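Local structure of aldehyde dehydrogenase (Bartonella henselae, 3I44) at residues A323-P334 and Y383-A391. The protein probably catalyses the NAD(P)-dependent oxidation of aldehydes to carboxylic acids. The protein carries 1 engineered substitution. Sequence-based numbering, arbitrary orientation.
Sequences AKDIAEKTQVGP and YYVRPTVFA
The C-terminal turns of helix 316-329 and the loop after them run antiparallel to residues Y383-A391, closing to 5.6 Å between the CA atoms of A327 and P387. On the helix, A323 and A327 turn their methyls toward the other segment. CB of A323 sits 3.8 Å from CG1 of V389, while CG2 of V389 lies 4.0 Å from CB of A327. P387 fills the join between helix and loop: its CB faces A327, its CG lies 3.7 Å from CG2 of T330, and its CD meets CG2 of V332 at 3.7 Å. The first torsion of T330 (-67°) sends that methyl to the proline and keeps OG1 beside its own backbone N, where it donates to O of I326 (2.8 Å), one turn back, from above the carbonyl plane. Farther along, V332 lies against the Y384 ring, whose edge receives O of G333 near the ring plane, 3.4 Å from CE1; the phenol OH ends beside P334. V292 of helix 287-296 touches A323 and I326, and F296 touches T330. The contact thus lays a helix over strand 388-391, next to the edge of the seven-stranded mixed sheet of what is, by family resemblance, probably the catalytic domain. Almost wholly apolar across the interface, it depends on shape and burial, and T330 satisfies its hydroxyl within its own segment while its methyl packs on the P387 ring.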
loop_
_atom_site.group_PDB
_atom_site.type_symbol
_atom_site.label_atom_id
_atom_site.label_comp_id
_atom_site.label_asym_id
_atom_site.label_seq_id
_atom_site.Cartn_x
_atom_site.Cartn_y
_atom_site.Cartn_z
ATOM N N ALA A 323 22.934 30.964 12.563
ATOM C CA ALA A 323 23.197 29.546 12.921
ATOM C C ALA A 323 24.369 29.385 13.924
ATOM O O ALA A 323 24.282 28.661 14.915
ATOM C CB ALA A 323 23.476 28.740 11.649
ATOM N N LYS A 324 25.464 30.096 13.670
ATOM C CA LYS A 324 26.608 30.095 14.584
ATOM C C LYS A 324 26.212 30.519 15.990
ATOM O O LYS A 324 26.503 29.819 16.944
ATOM C CB LYS A 324 27.707 31.028 14.058
ATOM C CG LYS A 324 29.013 31.013 14.871
ATOM C CD LYS A 324 30.053 31.926 14.152
ATOM C CE LYS A 324 31.503 31.599 14.489
ATOM N NZ LYS A 324 31.945 32.295 15.711
ATOM N N ASP A 325 25.559 31.677 16.110
ATOM C CA ASP A 325 25.106 32.186 17.416
ATOM C C ASP A 325 24.208 31.200 18.153
ATOM O O ASP A 325 24.412 30.905 19.347
ATOM C CB ASP A 325 24.342 33.524 17.231
ATOM C CG ASP A 325 24.052 34.236 18.567
ATOM O OD1 ASP A 325 25.012 34.640 19.261
ATOM O OD2 ASP A 325 22.857 34.413 18.919
ATOM N N ILE A 326 23.190 30.698 17.450
ATOM C CA ILE A 326 22.251 29.782 18.089
ATOM C C ILE A 326 22.975 28.498 18.519
ATOM O O ILE A 326 22.822 28.053 19.656
ATOM C CB ILE A 326 21.034 29.473 17.185
ATOM C CG1 ILE A 326 20.221 30.741 16.904
ATOM C CG2 ILE A 326 20.159 28.472 17.852
ATOM C CD1 ILE A 326 19.567 31.360 18.143
ATOM N N ALA A 327 23.792 27.926 17.630
ATOM C CA ALA A 327 24.597 26.747 17.995
ATOM C C ALA A 327 25.436 26.987 19.252
ATOM O O ALA A 327 25.407 26.195 20.195
ATOM C CB ALA A 327 25.520 26.333 16.844
ATOM N N GLU A 328 26.178 28.092 19.276
ATOM C CA GLU A 328 27.051 28.369 20.426
ATOM C C GLU A 328 26.245 28.559 21.699
ATOM O O GLU A 328 26.711 28.208 22.773
ATOM C CB GLU A 328 27.962 29.567 20.144
ATOM C CG GLU A 328 29.019 29.187 19.104
ATOM C CD GLU A 328 29.833 30.347 18.570
ATOM O OE1 GLU A 328 29.492 31.524 18.850
ATOM O OE2 GLU A 328 30.813 30.045 17.843
ATOM N N LYS A 329 25.024 29.063 21.572
ATOM C CA LYS A 329 24.135 29.210 22.719
ATOM C C LYS A 329 23.303 27.949 23.046
ATOM O O LYS A 329 22.519 27.964 23.986
ATOM C CB LYS A 329 23.183 30.386 22.477
ATOM C CG LYS A 329 23.894 31.731 22.473
ATOM C CD LYS A 329 22.918 32.867 22.194
ATOM C CE LYS A 329 23.598 34.230 22.405
ATOM N NZ LYS A 329 22.781 35.319 21.776
ATOM N N THR A 330 23.418 26.890 22.249
ATOM C CA THR A 330 22.648 25.677 22.501
ATOM C C THR A 330 23.463 24.856 23.487
ATOM O O THR A 330 24.572 24.397 23.147
ATOM C CB THR A 330 22.413 24.880 21.193
ATOM O OG1 THR A 330 21.561 25.642 20.331
ATOM C CG2 THR A 330 21.794 23.497 21.462
ATOM N N GLN A 331 22.939 24.697 24.698
ATOM C CA GLN A 331 23.621 23.923 25.745
ATOM C C GLN A 331 23.392 22.420 25.542
ATOM O O GLN A 331 22.388 22.019 24.929
ATOM C CB GLN A 331 23.134 24.350 27.139
ATOM C CG GLN A 331 23.415 25.845 27.496
ATOM C CD GLN A 331 24.881 26.225 27.287
ATOM O OE1 GLN A 331 25.786 25.517 27.754
ATOM N NE2 GLN A 331 25.128 27.334 26.561
ATOM N N VAL A 332 24.344 21.608 26.037
ATOM C CA VAL A 332 24.201 20.173 26.076
ATOM C C VAL A 332 24.238 19.710 27.512
ATOM O O VAL A 332 25.029 20.214 28.292
ATOM C CB VAL A 332 25.316 19.507 25.287
ATOM C CG1 VAL A 332 25.125 18.033 25.264
ATOM C CG2 VAL A 332 25.341 20.075 23.869
ATOM N N GLY A 333 23.393 18.757 27.877
ATOM C CA GLY A 333 23.365 18.274 29.246
ATOM C C GLY A 333 22.596 16.991 29.413
ATOM O O GLY A 333 21.940 16.524 28.481
ATOM N N PRO A 334 22.675 16.399 30.604
ATOM C CA PRO A 334 22.036 15.114 30.827
ATOM C C PRO A 334 20.528 15.165 30.798
ATOM O O PRO A 334 19.923 16.202 31.099
ATOM C CB PRO A 334 22.499 14.718 32.249
ATOM C CG PRO A 334 22.970 15.965 32.880
ATOM C CD PRO A 334 23.456 16.844 31.772
ATOM N N TYR A 383 26.842 10.063 25.421
ATOM C CA TYR A 383 26.935 10.201 23.972
ATOM C C TYR A 383 26.569 11.633 23.529
ATOM O O TYR A 383 25.660 11.843 22.725
ATOM C CB TYR A 383 26.029 9.147 23.301
ATOM C CG TYR A 383 26.218 7.748 23.902
ATOM C CD1 TYR A 383 27.495 7.171 24.015
ATOM C CD2 TYR A 383 25.136 7.027 24.400
ATOM C CE1 TYR A 383 27.673 5.904 24.618
ATOM C CE2 TYR A 383 25.305 5.781 24.985
ATOM C CZ TYR A 383 26.583 5.209 25.077
ATOM O OH TYR A 383 26.739 3.965 25.677
ATOM N N TYR A 384 27.318 12.610 24.027
ATOM C CA TYR A 384 27.046 14.021 23.722
ATOM C C TYR A 384 27.717 14.456 22.455
ATOM O O TYR A 384 28.942 14.287 22.297
ATOM C CB TYR A 384 27.512 14.904 24.871
ATOM C CG TYR A 384 26.748 14.620 26.142
ATOM C CD1 TYR A 384 25.452 15.099 26.313
ATOM C CD2 TYR A 384 27.311 13.890 27.173
ATOM C CE1 TYR A 384 24.740 14.848 27.471
ATOM C CE2 TYR A 384 26.593 13.624 28.341
ATOM C CZ TYR A 384 25.312 14.109 28.478
ATOM O OH TYR A 384 24.616 13.865 29.628
ATOM N N VAL A 385 26.910 14.997 21.542
ATOM C CA VAL A 385 27.366 15.477 20.272
ATOM C C VAL A 385 27.288 17.003 20.343
ATOM O O VAL A 385 26.347 17.563 20.911
ATOM C CB VAL A 385 26.500 14.919 19.111
ATOM C CG1 VAL A 385 26.944 15.491 17.761
ATOM C CG2 VAL A 385 26.545 13.385 19.071
ATOM N N ARG A 386 28.277 17.666 19.771
ATOM C CA ARG A 386 28.313 19.119 19.762
ATOM C C ARG A 386 27.367 19.661 18.705
ATOM O O ARG A 386 27.448 19.246 17.544
ATOM C CB ARG A 386 29.738 19.607 19.431
ATOM C CG ARG A 386 30.795 19.218 20.442
ATOM C CD ARG A 386 32.213 19.292 19.879
ATOM N NE ARG A 386 32.631 20.663 19.582
ATOM C CZ ARG A 386 33.677 20.972 18.816
ATOM N NH1 ARG A 386 34.415 20.023 18.256
ATOM N NH2 ARG A 386 34.011 22.242 18.615
ATOM N N PRO A 387 26.523 20.651 19.059
ATOM C CA PRO A 387 25.766 21.319 18.012
ATOM C C PRO A 387 26.687 21.847 16.922
ATOM O O PRO A 387 27.588 22.645 17.191
ATOM C CB PRO A 387 25.076 22.459 18.748
ATOM C CG PRO A 387 24.954 22.007 20.124
ATOM C CD PRO A 387 26.145 21.116 20.398
ATOM N N THR A 388 26.475 21.401 15.700
ATOM C CA THR A 388 27.407 21.652 14.609
ATOM C C THR A 388 26.702 22.270 13.411
ATOM O O THR A 388 25.590 21.859 13.047
ATOM C CB THR A 388 28.099 20.291 14.215
ATOM O OG1 THR A 388 28.780 19.774 15.369
ATOM C CG2 THR A 388 29.073 20.460 13.048
ATOM N N VAL A 389 27.343 23.259 12.799
ATOM C CA VAL A 389 26.848 23.889 11.595
ATOM C C VAL A 389 27.889 23.801 10.479
ATOM O O VAL A 389 29.050 24.187 10.677
ATOM C CB VAL A 389 26.449 25.376 11.871
ATOM C CG1 VAL A 389 26.006 26.081 10.615
ATOM C CG2 VAL A 389 25.345 25.476 12.940
ATOM N N PHE A 390 27.470 23.326 9.297
ATOM C CA PHE A 390 28.260 23.420 8.075
ATOM C C PHE A 390 27.618 24.395 7.108
ATOM O O PHE A 390 26.385 24.457 7.035
ATOM C CB PHE A 390 28.354 22.048 7.396
ATOM C CG PHE A 390 29.215 21.062 8.118
ATOM C CD1 PHE A 390 30.600 21.071 7.937
ATOM C CD2 PHE A 390 28.658 20.133 8.986
ATOM C CE1 PHE A 390 31.410 20.145 8.601
ATOM C CE2 PHE A 390 29.453 19.210 9.654
ATOM C CZ PHE A 390 30.838 19.210 9.449
ATOM N N ALA A 391 28.444 25.138 6.365
ATOM C CA ALA A 391 28.003 26.036 5.304
ATOM C C ALA A 391 28.751 25.680 4.021
ATOM O O ALA A 391 29.681 24.857 4.052
ATOM C CB ALA A 391 28.224 27.517 5.679
#